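PDB 5UL4: 4'-phospho-dehydrooxetanocin synthase from Bacillus megaterium, which catalyses the oxidative ring contraction of dAMP to an oxetane aldehyde in oxetanocin A biosynthesis, using cobalamin, a [4Fe-4S] cluster and S-adenosylmethionine. Local coordinates for residues 427-432 / 466-471; 398-403 / 431-436. One frame throughout, in Å; residues are numbered along the deposited sequence. Where two conformers were deposited one is given.

Contact 1 (427-432 / 466-471); sequences GADRIF and GINLRI. With SAM (S-adenosylmethionine), chain D; EDO (1,2-ethanediol), chain K; EDO (1,2-ethanediol), chain J.
With CG anti to the backbone N in both Phe432 (chi1 176°) and Arg470 (chi1 172°), ring and guanidinium leave neighbouring parallel strands on the same face of the sheet and meet there. The strands are neighbours in the partial TIM barrel of this radical SAM enzyme, joined by a right-handed beta-alpha-beta crossover through helix 452-464. Three backbone bonds fix the register: Asn468 N to Asp429 O, Ile431 N to Asn468 O and Arg470 N to Ile431 O, each 2.9 Å. Phe432 lays CD2 over one face of the Arg470 guanidinium, off centre, 3.6 Å from NE, with the two planes 56° apart. The Phe432 ring in turn has the methyl CE of S-adenosylmethionine over a face, while Arg470 NE comes to the edge of the ring, so the methyl and the arginine meet different sides of it. Arg430, bent at chi2 and chi3, folds back across Asn468, whose CB lies over a face of its guanidinium, 3.2 Å from NH2. The other face of the sheet is apolar: Ile467 CG2 packs 3.8 Å from Ile431 CB, and Trp420 of helix 410-425 touches both isoleucines. Before the corner at Arg430, Ala428 CB meets Ile467 CD1 at 4.1 Å.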
ATOM      1  N   GLY A 427     -12.297 -13.326  -8.163  1.00 32.11           N
ATOM      2  CA  GLY A 427     -12.065 -11.971  -8.614  1.00 32.89           C
ATOM      3  C   GLY A 427     -10.652 -11.421  -8.571  1.00 30.69           C
ATOM      4  O   GLY A 427     -10.465 -10.226  -8.845  1.00 31.34           O
ATOM      5  N   ALA A 428      -9.653 -12.248  -8.236  1.00 31.16           N
ATOM      6  CA  ALA A 428      -8.262 -11.794  -8.283  1.00 30.14           C
ATOM      7  C   ALA A 428      -7.973 -11.212  -9.658  1.00 32.04           C
ATOM      8  O   ALA A 428      -8.193 -11.870 -10.672  1.00 30.62           O
ATOM      9  CB  ALA A 428      -7.301 -12.954  -7.973  1.00 29.44           C
ATOM     10  N   ASP A 429      -7.505  -9.961  -9.691  1.00 31.81           N
ATOM     11  CA  ASP A 429      -7.450  -9.211 -10.937  1.00 28.92           C
ATOM     12  C   ASP A 429      -5.981  -8.963 -11.304  1.00 29.30           C
ATOM     13  O   ASP A 429      -5.404  -9.745 -12.076  1.00 34.39           O
ATOM     14  CB  ASP A 429      -8.224  -7.902 -10.818  1.00 31.01           C
ATOM     15  CG  ASP A 429      -8.237  -7.112 -12.147  1.00 33.86           C
ATOM     16  OD1 ASP A 429      -8.119  -7.754 -13.207  1.00 38.40           O
ATOM     17  OD2 ASP A 429      -8.273  -5.879 -12.115  1.00 37.09           O
ATOM     18  N   ARG A 430      -5.370  -7.891 -10.823  1.00 28.87           N
ATOM     19  CA  ARG A 430      -3.969  -7.640 -11.110  1.00 28.91           C
ATOM     20  C   ARG A 430      -3.164  -7.962  -9.865  1.00 34.46           C
ATOM     21  O   ARG A 430      -3.319  -7.300  -8.831  1.00 33.84           O
ATOM     22  CB  ARG A 430      -3.685  -6.206 -11.526  1.00 31.91           C
ATOM     23  CG  ARG A 430      -2.235  -6.100 -12.024  1.00 46.10           C
ATOM     24  CD  ARG A 430      -2.080  -5.134 -13.188  1.00 48.95           C
ATOM     25  NE  ARG A 430      -2.899  -5.467 -14.354  1.00 56.08           N
ATOM     26  CZ  ARG A 430      -2.446  -6.062 -15.457  1.00 53.95           C
ATOM     27  NH1 ARG A 430      -1.176  -6.413 -15.552  1.00 41.20           N
ATOM     28  NH2 ARG A 430      -3.268  -6.302 -16.474  1.00 60.71           N
ATOM     29  N   ILE A 431      -2.304  -8.958  -9.972  1.00 26.27           N
ATOM     30  CA  ILE A 431      -1.525  -9.446  -8.841  1.00 24.70           C
ATOM     31  C   ILE A 431      -0.063  -9.056  -9.060  1.00 30.59           C
ATOM     32  O   ILE A 431       0.456  -9.120 -10.185  1.00 29.45           O
ATOM     33  CB  ILE A 431      -1.711 -10.972  -8.655  1.00 28.12           C
ATOM     34  CG1 ILE A 431      -2.915 -11.280  -7.765  1.00 32.72           C
ATOM     35  CG2 ILE A 431      -0.506 -11.610  -7.954  1.00 27.55           C
ATOM     36  CD1 ILE A 431      -4.200 -10.540  -8.116  1.00 29.95           C
ATOM     37  N   PHE A 432       0.577  -8.586  -7.986  1.00 27.15           N
ATOM     38  CA  PHE A 432       1.962  -8.141  -8.008  1.00 26.75           C
ATOM     39  C   PHE A 432       2.808  -9.255  -7.405  1.00 29.76           C
ATOM     40  O   PHE A 432       2.552  -9.680  -6.282  1.00 29.65           O
ATOM     41  CB  PHE A 432       2.158  -6.866  -7.180  1.00 32.13           C
ATOM     42  CG  PHE A 432       3.588  -6.423  -7.107  1.00 35.40           C
ATOM     43  CD1 PHE A 432       4.463  -6.959  -6.144  1.00 35.91           C
ATOM     44  CD2 PHE A 432       4.075  -5.489  -8.011  1.00 39.32           C
ATOM     45  CE1 PHE A 432       5.797  -6.573  -6.117  1.00 42.71           C
ATOM     46  CE2 PHE A 432       5.413  -5.099  -7.995  1.00 41.63           C
ATOM     47  CZ  PHE A 432       6.275  -5.652  -7.040  1.00 35.42           C
ATOM     48  N   GLY A 466      -5.532 -16.994 -15.641  1.00 33.90           N
ATOM     49  CA  GLY A 466      -6.276 -15.826 -16.090  1.00 36.10           C
ATOM     50  C   GLY A 466      -6.137 -14.626 -15.189  1.00 39.62           C
ATOM     51  O   GLY A 466      -6.896 -13.661 -15.328  1.00 39.33           O
ATOM     52  N   ILE A 467      -5.215 -14.663 -14.265  1.00 34.29           N
ATOM     53  CA  ILE A 467      -4.926 -13.528 -13.409  1.00 30.76           C
ATOM     54  C   ILE A 467      -3.929 -12.669 -14.154  1.00 31.92           C
ATOM     55  O   ILE A 467      -3.034 -13.187 -14.824  1.00 35.22           O
ATOM     56  CB  ILE A 467      -4.377 -14.003 -12.044  1.00 30.79           C
ATOM     57  CG1 ILE A 467      -5.480 -14.728 -11.271  1.00 33.72           C
ATOM     58  CG2 ILE A 467      -3.825 -12.827 -11.266  1.00 36.21           C
ATOM     59  CD1 ILE A 467      -4.995 -15.577 -10.065  1.00 30.55           C
ATOM     60  N   ASN A 468      -4.112 -11.364 -14.096  1.00 27.82           N
ATOM     61  CA  ASN A 468      -3.160 -10.476 -14.702  1.00 32.44           C
ATOM     62  C   ASN A 468      -2.021 -10.232 -13.721  1.00 39.23           C
ATOM     63  O   ASN A 468      -2.191 -10.316 -12.494  1.00 40.16           O
ATOM     64  CB  ASN A 468      -3.847  -9.182 -15.140  1.00 33.31           C
ATOM     65  CG  ASN A 468      -4.747  -9.394 -16.362  1.00 45.83           C
ATOM     66  OD1 ASN A 468      -4.624 -10.397 -17.072  1.00 45.07           O
ATOM     67  ND2 ASN A 468      -5.646  -8.453 -16.609  1.00 52.26           N
ATOM     68  N   LEU A 469      -0.844 -10.018 -14.272  1.00 28.78           N
ATOM     69  CA  LEU A 469       0.379  -9.943 -13.494  1.00 30.12           C
ATOM     70  C   LEU A 469       1.115  -8.630 -13.682  1.00 35.14           C
ATOM     71  O   LEU A 469       1.116  -8.031 -14.763  1.00 36.59           O
ATOM     72  CB  LEU A 469       1.371 -11.061 -13.894  1.00 31.28           C
ATOM     73  CG  LEU A 469       0.973 -12.423 -13.440  1.00 33.80           C
ATOM     74  CD1 LEU A 469       1.840 -13.427 -14.197  1.00 40.26           C
ATOM     75  CD2 LEU A 469       1.266 -12.454 -11.943  1.00 37.49           C
ATOM     76  N   ARG A 470       1.747  -8.213 -12.597  0.50 33.45           N
ATOM     77  CA  ARG A 470       2.750  -7.166 -12.535  0.50 32.28           C
ATOM     78  C   ARG A 470       3.906  -7.771 -11.745  0.50 30.08           C
ATOM     79  O   ARG A 470       3.664  -8.573 -10.844  0.50 30.24           O
ATOM     80  CB  ARG A 470       2.148  -5.943 -11.845  0.50 34.11           C
ATOM     81  CG  ARG A 470       3.068  -4.805 -11.512  0.50 40.26           C
ATOM     82  CD  ARG A 470       2.233  -3.543 -11.279  0.50 43.52           C
ATOM     83  NE  ARG A 470       2.044  -3.224  -9.869  0.50 44.90           N
ATOM     84  CZ  ARG A 470       0.996  -3.594  -9.141  0.50 40.27           C
ATOM     85  NH1 ARG A 470       0.028  -4.317  -9.678  0.50 36.95           N
ATOM     86  NH2 ARG A 470       0.925  -3.236  -7.864  0.50 44.20           N
ATOM     87  N   ILE A 471       5.157  -7.463 -12.098  1.00 28.39           N
ATOM     88  CA  ILE A 471       6.296  -7.968 -11.313  1.00 28.96           C
ATOM     89  C   ILE A 471       7.222  -6.821 -10.936  1.00 30.48           C
ATOM     90  O   ILE A 471       7.470  -5.913 -11.733  1.00 31.81           O
ATOM     91  CB  ILE A 471       7.087  -9.096 -12.025  1.00 29.16           C
ATOM     92  CG1 ILE A 471       7.787  -8.604 -13.297  1.00 31.34           C
ATOM     93  CG2 ILE A 471       6.177 -10.300 -12.294  1.00 30.29           C
ATOM     94  CD1 ILE A 471       8.838  -9.581 -13.881  1.00 28.54           C
TER
HETATM   95  N   SAM D 803       6.625  -7.177  -0.088  0.50 42.38           N
HETATM   96  CA  SAM D 803       5.858  -7.057  -1.327  0.50 41.00           C
HETATM   97  C   SAM D 803       6.015  -8.407  -1.996  0.50 35.74           C
HETATM   98  O   SAM D 803       6.596  -9.309  -1.398  0.50 36.65           O
HETATM   99  OXT SAM D 803       5.562  -8.647  -3.106  0.50 38.38           O
HETATM  100  CB  SAM D 803       6.340  -5.896  -2.208  0.50 44.61           C
HETATM  101  CG  SAM D 803       5.305  -4.934  -2.792  0.50 45.19           C
HETATM  102  SD  SAM D 803       6.029  -3.331  -3.289  0.50 61.06           S
HETATM  103  CE  SAM D 803       5.535  -3.048  -5.010  0.50 51.91           C
HETATM  104  C5' SAM D 803       7.771  -3.779  -3.424  0.50 44.07           C
HETATM  105  C4' SAM D 803       8.366  -3.769  -4.826  0.50 42.44           C
HETATM  106  O4' SAM D 803       9.020  -2.541  -5.054  0.50 39.96           O
HETATM  107  C3' SAM D 803       9.421  -4.855  -4.925  0.50 40.36           C
HETATM  108  O3' SAM D 803       8.945  -5.963  -5.642  0.50 39.63           O
HETATM  109  C2' SAM D 803      10.590  -4.210  -5.636  0.50 39.89           C
HETATM  110  O2' SAM D 803      10.587  -4.537  -7.001  0.50 33.02           O
HETATM  111  C1' SAM D 803      10.353  -2.729  -5.479  0.50 41.05           C
HETATM  112  N9  SAM D 803      11.274  -2.269  -4.426  0.50 39.42           N
HETATM  113  C8  SAM D 803      11.118  -2.426  -3.074  0.50 39.47           C
HETATM  114  N7  SAM D 803      12.184  -1.874  -2.446  0.50 37.68           N
HETATM  115  C5  SAM D 803      13.017  -1.383  -3.388  0.50 36.58           C
HETATM  116  C6  SAM D 803      14.228  -0.730  -3.304  0.50 37.26           C
HETATM  117  N6  SAM D 803      14.761  -0.488  -2.117  0.50 35.42           N
HETATM  118  N1  SAM D 803      14.864  -0.332  -4.459  0.50 41.13           N
HETATM  119  C2  SAM D 803      14.305  -0.575  -5.694  0.50 40.17           C
HETATM  120  N3  SAM D 803      13.094  -1.230  -5.770  0.50 39.30           N
HETATM  121  C4  SAM D 803      12.465  -1.623  -4.634  0.50 39.16           C
HETATM  122  C1  EDO K 810       0.573 -11.961 -18.200  1.00 48.12           C
HETATM  123  O1  EDO K 810       0.192 -12.392 -19.522  1.00 40.72           O
HETATM  124  C2  EDO K 810      -0.625 -11.544 -17.350  1.00 39.46           C
HETATM  125  O2  EDO K 810      -0.624 -10.112 -17.163  1.00 41.72           O
HETATM  126  C1  EDO J 809       2.945  -3.507 -16.074  1.00 50.59           C
HETATM  127  O1  EDO J 809       2.517  -2.460 -15.190  1.00 56.83           O
HETATM  128  C2  EDO J 809       1.732  -4.329 -16.492  1.00 55.41           C
HETATM  129  O2  EDO J 809       1.402  -5.207 -15.419  1.00 53.31           O
HETATM  130  O   HOH W   1      -8.443 -11.009 -14.283  1.00 55.68           O
HETATM  131  O   HOH W   2      -1.355  -5.286  -7.910  1.00 44.27           O

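Contact 2 (398-403 / 431-436); sequences ARADSV and IFIGVE. With SAM (S-adenosylmethionine), chain D.
Ala398 N donates to Phe432 O (3.0 Å), and Ala398 O receives a CA-H...O contact from Ile433 CA at 3.2 Å. Here strand 393-398 of the partial TIM barrel parts from strand 431-436 at the C-terminal ends of the parallel strands, where such barrels carry their active sites. The chain then turns through the 3-10 segment 400-402, and Ile433 fills the angle. Its CG2, anti to the backbone N, reaches Ala400 CB at 4.0 Å, while CG1, anti to the carbonyl carbon, carries CD1 to Val403 CG2, 4.2 Å away. Water 3 bridges the two backbones, accepting from Ala400 N and donating to Gly434 O. Gly434 centres an inverse gamma turn, beyond which Glu436, bent at chi2, turns its carboxylate to the ribose of S-adenosylmethionine; Lys448 forms a salt bridge with it. On the loop side, Arg399, which touches the iron-sulfur cluster, grips Asp401 side-on, NE and NH1 both reaching OD2 from one face of the carboxylate. The ribose is held by two bonds, SAM O2' to Glu436 OE1 at 2.6 Å and SAM O3' to Glu436 OE2 at 2.8 Å.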
ATOM      1  N   ALA A 398       2.141 -10.977  -3.664  1.00 29.71           N
ATOM      2  CA  ALA A 398       2.598 -12.282  -3.179  1.00 32.23           C
ATOM      3  C   ALA A 398       3.994 -12.572  -3.702  1.00 27.98           C
ATOM      4  O   ALA A 398       4.355 -12.163  -4.811  1.00 28.65           O
ATOM      5  CB  ALA A 398       1.682 -13.421  -3.624  1.00 30.58           C
ATOM      6  N   ARG A 399       4.751 -13.357  -2.929  1.00 28.70           N
ATOM      7  CA  ARG A 399       6.060 -13.801  -3.387  1.00 29.06           C
ATOM      8  C   ARG A 399       5.889 -14.923  -4.402  1.00 26.48           C
ATOM      9  O   ARG A 399       4.921 -15.682  -4.349  1.00 29.30           O
ATOM     10  CB  ARG A 399       6.907 -14.345  -2.220  1.00 31.75           C
ATOM     11  CG  ARG A 399       6.944 -13.528  -0.977  1.00 36.91           C
ATOM     12  CD  ARG A 399       7.918 -14.152   0.077  1.00 37.06           C
ATOM     13  NE  ARG A 399       7.666 -15.553   0.379  1.00 44.51           N
ATOM     14  CZ  ARG A 399       6.821 -15.988   1.311  1.00 48.80           C
ATOM     15  NH1 ARG A 399       6.682 -17.293   1.505  1.00 57.77           N
ATOM     16  NH2 ARG A 399       6.104 -15.132   2.046  1.00 45.90           N
ATOM     17  N   ALA A 400       6.877 -15.067  -5.274  1.00 29.24           N
ATOM     18  CA  ALA A 400       6.854 -16.170  -6.232  1.00 32.73           C
ATOM     19  C   ALA A 400       6.719 -17.521  -5.531  1.00 33.49           C
ATOM     20  O   ALA A 400       6.049 -18.418  -6.048  1.00 28.30           O
ATOM     21  CB  ALA A 400       8.106 -16.151  -7.101  1.00 31.89           C
ATOM     22  N   ASP A 401       7.339 -17.694  -4.347  1.00 31.60           N
ATOM     23  CA  ASP A 401       7.248 -18.998  -3.699  1.00 36.13           C
ATOM     24  C   ASP A 401       5.931 -19.196  -2.965  1.00 37.32           C
ATOM     25  O   ASP A 401       5.714 -20.265  -2.376  1.00 36.79           O
ATOM     26  CB  ASP A 401       8.430 -19.247  -2.742  1.00 37.69           C
ATOM     27  CG  ASP A 401       8.720 -18.071  -1.834  1.00 44.93           C
ATOM     28  OD1 ASP A 401       9.119 -16.992  -2.341  1.00 50.35           O
ATOM     29  OD2 ASP A 401       8.586 -18.233  -0.616  1.00 48.80           O
ATOM     30  N   SER A 402       5.047 -18.200  -2.970  0.50 31.42           N
ATOM     31  CA  SER A 402       3.681 -18.461  -2.555  0.50 29.70           C
ATOM     32  C   SER A 402       2.876 -19.111  -3.672  0.50 28.06           C
ATOM     33  O   SER A 402       1.732 -19.504  -3.443  0.50 29.49           O
ATOM     34  CB  SER A 402       3.010 -17.164  -2.090  0.50 32.97           C
ATOM     35  OG  SER A 402       3.050 -16.181  -3.116  0.50 33.18           O
ATOM     36  N   VAL A 403       3.461 -19.232  -4.859  1.00 28.41           N
ATOM     37  CA  VAL A 403       2.857 -19.919  -5.993  1.00 29.41           C
ATOM     38  C   VAL A 403       3.465 -21.303  -6.185  1.00 26.32           C
ATOM     39  O   VAL A 403       2.747 -22.292  -6.299  1.00 31.84           O
ATOM     40  CB  VAL A 403       3.055 -19.071  -7.273  1.00 28.51           C
ATOM     41  CG1 VAL A 403       2.258 -19.658  -8.445  1.00 30.36           C
ATOM     42  CG2 VAL A 403       2.646 -17.632  -7.006  1.00 29.31           C
ATOM     43  N   ILE A 431      -2.304  -8.958  -9.972  1.00 26.27           N
ATOM     44  CA  ILE A 431      -1.525  -9.446  -8.841  1.00 24.70           C
ATOM     45  C   ILE A 431      -0.063  -9.056  -9.060  1.00 30.59           C
ATOM     46  O   ILE A 431       0.456  -9.120 -10.185  1.00 29.45           O
ATOM     47  CB  ILE A 431      -1.711 -10.972  -8.655  1.00 28.12           C
ATOM     48  CG1 ILE A 431      -2.915 -11.280  -7.765  1.00 32.72           C
ATOM     49  CG2 ILE A 431      -0.506 -11.610  -7.954  1.00 27.55           C
ATOM     50  CD1 ILE A 431      -4.200 -10.540  -8.116  1.00 29.95           C
ATOM     51  N   PHE A 432       0.577  -8.586  -7.986  1.00 27.15           N
ATOM     52  CA  PHE A 432       1.962  -8.141  -8.008  1.00 26.75           C
ATOM     53  C   PHE A 432       2.808  -9.255  -7.405  1.00 29.76           C
ATOM     54  O   PHE A 432       2.552  -9.680  -6.282  1.00 29.65           O
ATOM     55  CB  PHE A 432       2.158  -6.866  -7.180  1.00 32.13           C
ATOM     56  CG  PHE A 432       3.588  -6.423  -7.107  1.00 35.40           C
ATOM     57  CD1 PHE A 432       4.463  -6.959  -6.144  1.00 35.91           C
ATOM     58  CD2 PHE A 432       4.075  -5.489  -8.011  1.00 39.32           C
ATOM     59  CE1 PHE A 432       5.797  -6.573  -6.117  1.00 42.71           C
ATOM     60  CE2 PHE A 432       5.413  -5.099  -7.995  1.00 41.63           C
ATOM     61  CZ  PHE A 432       6.275  -5.652  -7.040  1.00 35.42           C
ATOM     62  N   ILE A 433       3.818  -9.708  -8.137  0.50 28.37           N
ATOM     63  CA  ILE A 433       4.734 -10.729  -7.629  0.50 29.19           C
ATOM     64  C   ILE A 433       6.130 -10.132  -7.598  0.50 29.15           C
ATOM     65  O   ILE A 433       6.629  -9.645  -8.621  0.50 27.03           O
ATOM     66  CB  ILE A 433       4.706 -12.012  -8.471  0.50 29.67           C
ATOM     67  CG1 ILE A 433       3.352 -12.702  -8.332  0.50 29.17           C
ATOM     68  CG2 ILE A 433       5.839 -12.966  -8.028  0.50 31.43           C
ATOM     69  CD1 ILE A 433       3.262 -14.027  -9.033  0.50 28.60           C
ATOM     70  N   GLY A 434       6.760 -10.171  -6.427  1.00 32.69           N
ATOM     71  CA  GLY A 434       8.105  -9.646  -6.263  1.00 28.54           C
ATOM     72  C   GLY A 434       9.202 -10.530  -6.825  1.00 36.39           C
ATOM     73  O   GLY A 434      10.012 -11.074  -6.070  1.00 32.99           O
ATOM     74  N   VAL A 435       9.251 -10.667  -8.154  1.00 28.96           N
ATOM     75  CA  VAL A 435      10.288 -11.476  -8.798  1.00 33.03           C
ATOM     76  C   VAL A 435      11.680 -10.929  -8.478  1.00 33.82           C
ATOM     77  O   VAL A 435      12.586 -11.678  -8.073  1.00 31.59           O
ATOM     78  CB  VAL A 435      10.027 -11.529 -10.315  1.00 31.60           C
ATOM     79  CG1 VAL A 435      11.211 -12.051 -11.077  1.00 29.31           C
ATOM     80  CG2 VAL A 435       8.820 -12.386 -10.592  1.00 29.89           C
ATOM     81  N   GLU A 436      11.863  -9.615  -8.675  1.00 30.00           N
ATOM     82  CA  GLU A 436      13.044  -8.784  -8.393  1.00 35.25           C
ATOM     83  C   GLU A 436      14.234  -9.032  -9.305  1.00 31.63           C
ATOM     84  O   GLU A 436      14.964  -8.082  -9.622  1.00 30.95           O
ATOM     85  CB  GLU A 436      13.542  -8.925  -6.945  1.00 37.62           C
ATOM     86  CG  GLU A 436      12.507  -9.050  -5.890  1.00 36.67           C
ATOM     87  CD  GLU A 436      11.554  -7.850  -5.749  1.00 35.18           C
ATOM     88  OE1 GLU A 436      11.512  -6.938  -6.605  1.00 35.10           O
ATOM     89  OE2 GLU A 436      10.839  -7.860  -4.734  1.00 39.47           O
TER
HETATM   90  N   SAM D 803       6.625  -7.177  -0.088  0.50 42.38           N
HETATM   91  CA  SAM D 803       5.858  -7.057  -1.327  0.50 41.00           C
HETATM   92  C   SAM D 803       6.015  -8.407  -1.996  0.50 35.74           C
HETATM   93  O   SAM D 803       6.596  -9.309  -1.398  0.50 36.65           O
HETATM   94  OXT SAM D 803       5.562  -8.647  -3.106  0.50 38.38           O
HETATM   95  CB  SAM D 803       6.340  -5.896  -2.208  0.50 44.61           C
HETATM   96  CG  SAM D 803       5.305  -4.934  -2.792  0.50 45.19           C
HETATM   97  SD  SAM D 803       6.029  -3.331  -3.289  0.50 61.06           S
HETATM   98  CE  SAM D 803       5.535  -3.048  -5.010  0.50 51.91           C
HETATM   99  C5' SAM D 803       7.771  -3.779  -3.424  0.50 44.07           C
HETATM  100  C4' SAM D 803       8.366  -3.769  -4.826  0.50 42.44           C
HETATM  101  O4' SAM D 803       9.020  -2.541  -5.054  0.50 39.96           O
HETATM  102  C3' SAM D 803       9.421  -4.855  -4.925  0.50 40.36           C
HETATM  103  O3' SAM D 803       8.945  -5.963  -5.642  0.50 39.63           O
HETATM  104  C2' SAM D 803      10.590  -4.210  -5.636  0.50 39.89           C
HETATM  105  O2' SAM D 803      10.587  -4.537  -7.001  0.50 33.02           O
HETATM  106  C1' SAM D 803      10.353  -2.729  -5.479  0.50 41.05           C
HETATM  107  N9  SAM D 803      11.274  -2.269  -4.426  0.50 39.42           N
HETATM  108  C8  SAM D 803      11.118  -2.426  -3.074  0.50 39.47           C
HETATM  109  N7  SAM D 803      12.184  -1.874  -2.446  0.50 37.68           N
HETATM  110  C5  SAM D 803      13.017  -1.383  -3.388  0.50 36.58           C
HETATM  111  C6  SAM D 803      14.228  -0.730  -3.304  0.50 37.26           C
HETATM  112  N6  SAM D 803      14.761  -0.488  -2.117  0.50 35.42           N
HETATM  113  N1  SAM D 803      14.864  -0.332  -4.459  0.50 41.13           N
HETATM  114  C2  SAM D 803      14.305  -0.575  -5.694  0.50 40.17           C
HETATM  115  N3  SAM D 803      13.094  -1.230  -5.770  0.50 39.30           N
HETATM  116  C4  SAM D 803      12.465  -1.623  -4.634  0.50 39.16           C
HETATM  117  O   HOH W   3       9.447 -13.744  -4.891  1.00 41.02           O

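Along the chain, contact 2 closes first: strand 393-398 ends in the loop 398-403, helix 410-425 follows, and strand 431-436 returns beside the start. Contact 1 closes the following loop, from 427-432 through helix 452-464 to 466-471. The two closures are consecutive and overlap at Ile431 and Phe432, so strand 431-436 is the middle member, with 393-398 along one edge and 468-473, the outermost strand of this sheet, along the other. Arg470 O lies 2.9 Å from Ile433 N, a probable hydrogen bond that carries the pairing of contact 1 into contact 2. Together they illustrate how successive crossovers build a barrel wall and bring it to S-adenosylmethionine, which both contacts touch.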